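Local coordinates for Lmo1076 protein (Listeria monocytogenes serovar 1/2a, PDB 5JQC) that is a putative secreted autolysin, probably an amidase acting in cell wall degradation, represented here by a fragment with three GW domains, at residues I148-I153 with T157-Q162. Residues are numbered along the deposited sequence; the frame is centred on the assembly and turned at random.
Sequences IKQGQI and TYYQFQ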
loop_
_atom_site.group_PDB
_atom_site.type_symbol
_atom_site.label_atom_id
_atom_site.label_comp_id
_atom_site.label_asym_id
_atom_site.label_seq_id
_atom_site.Cartn_x
_atom_site.Cartn_y
_atom_site.Cartn_z
ATOM N N ILE A 148 -1.285 -1.231 7.222
ATOM C CA ILE A 148 -1.590 -2.661 7.277
ATOM C C ILE A 148 -1.292 -3.405 5.974
ATOM O O ILE A 148 -1.288 -4.650 5.976
ATOM C CB ILE A 148 -3.058 -2.895 7.683
ATOM C CG1 ILE A 148 -3.978 -2.440 6.553
ATOM C CG2 ILE A 148 -3.368 -2.145 8.973
ATOM C CD1 ILE A 148 -5.435 -2.408 6.921
ATOM N N LYS A 149 -1.036 -2.704 4.871
ATOM C CA LYS A 149 -0.794 -3.384 3.608
ATOM C C LYS A 149 -0.113 -2.410 2.660
ATOM O O LYS A 149 -0.319 -1.197 2.756
ATOM C CB LYS A 149 -2.108 -3.885 3.007
ATOM C CG LYS A 149 -1.995 -5.093 2.125
ATOM C CD LYS A 149 -3.327 -5.310 1.423
ATOM C CE LYS A 149 -3.453 -6.717 0.878
ATOM N NZ LYS A 149 -4.865 -7.006 0.504
ATOM N N GLN A 150 0.682 -2.946 1.733
ATOM C CA GLN A 150 1.255 -2.129 0.671
ATOM C C GLN A 150 1.015 -2.787 -0.676
ATOM O O GLN A 150 0.740 -3.987 -0.770
ATOM C CB GLN A 150 2.755 -1.890 0.856
ATOM C CG GLN A 150 3.624 -3.110 0.717
ATOM C CD GLN A 150 5.084 -2.750 0.612
ATOM O OE1 GLN A 150 5.576 -1.950 1.391
ATOM N NE2 GLN A 150 5.780 -3.314 -0.377
ATOM N N GLY A 151 1.117 -1.968 -1.722
ATOM C CA GLY A 151 1.055 -2.426 -3.090
ATOM C C GLY A 151 1.665 -1.374 -3.976
ATOM O O GLY A 151 1.605 -0.181 -3.648
ATOM N N GLN A 152 2.251 -1.778 -5.098
ATOM C CA GLN A 152 2.917 -0.835 -5.976
ATOM C C GLN A 152 2.269 -0.843 -7.343
ATOM O O GLN A 152 1.682 -1.842 -7.764
ATOM C CB GLN A 152 4.399 -1.144 -6.124
ATOM C CG GLN A 152 5.152 -1.002 -4.817
ATOM C CD GLN A 152 6.618 -1.363 -4.952
ATOM O OE1 GLN A 152 7.051 -1.888 -5.989
ATOM N NE2 GLN A 152 7.397 -1.079 -3.903
ATOM N N ILE A 153 2.377 0.295 -8.018
ATOM C CA ILE A 153 1.922 0.438 -9.391
ATOM C C ILE A 153 2.532 1.710 -9.950
ATOM O O ILE A 153 2.608 2.743 -9.271
ATOM C CB ILE A 153 0.380 0.439 -9.488
ATOM C CG1 ILE A 153 -0.036 0.298 -10.941
ATOM C CG2 ILE A 153 -0.206 1.716 -8.944
ATOM C CD1 ILE A 153 -1.485 -0.060 -11.092
ATOM N N THR A 157 4.481 3.417 -4.409
ATOM C CA THR A 157 4.009 2.551 -3.337
ATOM C C THR A 157 2.836 3.211 -2.623
ATOM O O THR A 157 2.882 4.407 -2.308
ATOM C CB THR A 157 5.136 2.266 -2.347
ATOM O OG1 THR A 157 6.293 1.830 -3.067
ATOM C CG2 THR A 157 4.734 1.188 -1.366
ATOM N N TYR A 158 1.790 2.429 -2.387
ATOM C CA TYR A 158 0.566 2.879 -1.747
ATOM C C TYR A 158 0.329 2.062 -0.487
ATOM O O TYR A 158 0.322 0.828 -0.539
ATOM C CB TYR A 158 -0.616 2.720 -2.687
ATOM C CG TYR A 158 -0.515 3.646 -3.874
ATOM C CD1 TYR A 158 -0.912 4.966 -3.768
ATOM C CD2 TYR A 158 0.011 3.210 -5.088
ATOM C CE1 TYR A 158 -0.813 5.834 -4.820
ATOM C CE2 TYR A 158 0.114 4.083 -6.172
ATOM C CZ TYR A 158 -0.302 5.395 -6.021
ATOM O OH TYR A 158 -0.208 6.283 -7.066
ATOM N N TYR A 159 0.118 2.744 0.631
ATOM C CA TYR A 159 -0.165 2.083 1.906
ATOM C C TYR A 159 -1.659 2.048 2.151
ATOM O O TYR A 159 -2.335 3.071 2.004
ATOM C CB TYR A 159 0.477 2.821 3.069
ATOM C CG TYR A 159 1.939 2.626 3.189
ATOM C CD1 TYR A 159 2.565 1.537 2.610
ATOM C CD2 TYR A 159 2.700 3.534 3.897
ATOM C CE1 TYR A 159 3.929 1.369 2.733
ATOM C CE2 TYR A 159 4.051 3.381 4.032
ATOM C CZ TYR A 159 4.667 2.295 3.457
ATOM O OH TYR A 159 6.030 2.147 3.597
ATOM N N GLN A 160 -2.163 0.896 2.564
ATOM C CA GLN A 160 -3.496 0.824 3.141
ATOM C C GLN A 160 -3.375 1.104 4.634
ATOM O O GLN A 160 -2.475 0.577 5.294
ATOM C CB GLN A 160 -4.121 -0.548 2.889
ATOM C CG GLN A 160 -5.596 -0.578 3.219
ATOM C CD GLN A 160 -6.201 -1.938 3.057
ATOM O OE1 GLN A 160 -5.544 -2.949 3.285
ATOM N NE2 GLN A 160 -7.465 -1.978 2.647
ATOM N N PHE A 161 -4.258 1.942 5.166
ATOM C CA PHE A 161 -4.033 2.488 6.498
ATOM C C PHE A 161 -5.339 2.662 7.266
ATOM O O PHE A 161 -6.422 2.804 6.688
ATOM C CB PHE A 161 -3.314 3.841 6.438
ATOM C CG PHE A 161 -4.189 4.960 5.928
ATOM C CD1 PHE A 161 -4.457 5.087 4.582
ATOM C CD2 PHE A 161 -4.763 5.860 6.800
ATOM C CE1 PHE A 161 -5.274 6.085 4.122
ATOM C CE2 PHE A 161 -5.574 6.855 6.347
ATOM C CZ PHE A 161 -5.829 6.974 5.005
ATOM N N GLN A 162 -5.205 2.692 8.591
ATOM C CA GLN A 162 -6.322 2.858 9.513
ATOM C C GLN A 162 -6.093 4.078 10.393
ATOM O O GLN A 162 -4.956 4.359 10.796
ATOM C CB GLN A 162 -6.494 1.628 10.398
ATOM C CG GLN A 162 -6.569 0.336 9.619
ATOM C CD GLN A 162 -6.737 -0.870 10.530
ATOM O OE1 GLN A 162 -5.942 -1.091 11.448
ATOM N NE2 GLN A 162 -7.771 -1.663 10.275
#
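Gln160 and Ile148 meet at one end of an antiparallel strand pair, where both backbone and side chains join. Ile148 N donates a hydrogen bond to Gln160 O at 2.9 Å. Gln160 N in turn bonds to Lys149 O at 2.8 Å. Two more backbone bonds link Gly151 and Tyr158, one in each direction. Between these pairs the strands also make CA-H...O contacts, one of them from Gln150 CA to Tyr158 O at 3.3 Å.

The side chain of Gln160 slants across those of Lys149 and Ile148. Its CB lies 3.9 Å from Lys149 CB. With CG anti to the backbone N (chi1 -168°) and an extended chain, its CG and CD pass CG1 and CD1 of Ile148. At the tip, OE1 lies near Lys149 CB at 3.6 Å and near Ile148 CG1. These van der Waals contacts set aliphatic carbon against the OE1 side of the amide. Gln160 and Lys149 also touch Trp170 on strand 166-172. Ile148 reaches Gln162 as well, its CG2 3.7 Å from Gln162 OE1; the two side chains cross at about a right angle. Gln162 NE2 hydrogen-bonds to Thr167 OG1.

On the other face, Gln150 CB sits in the plane of the Tyr159 ring, at its edge, 3.9 Å from CD1. The two side chains point the same way. Gln150 NE2 bonds to Asn102 O, and the Tyr159 ring packs edge-to-face with Phe176. Back on the face of Lys149 and Gln160, Ile153 CG2 touches Tyr158 CE2 at 3.7 Å.

The two strands form an antiparallel beta hairpin in the antiparallel sheet of the middle GW domain, between strands 103-112 and 166-172; the domain is a member of the SH3-like clan.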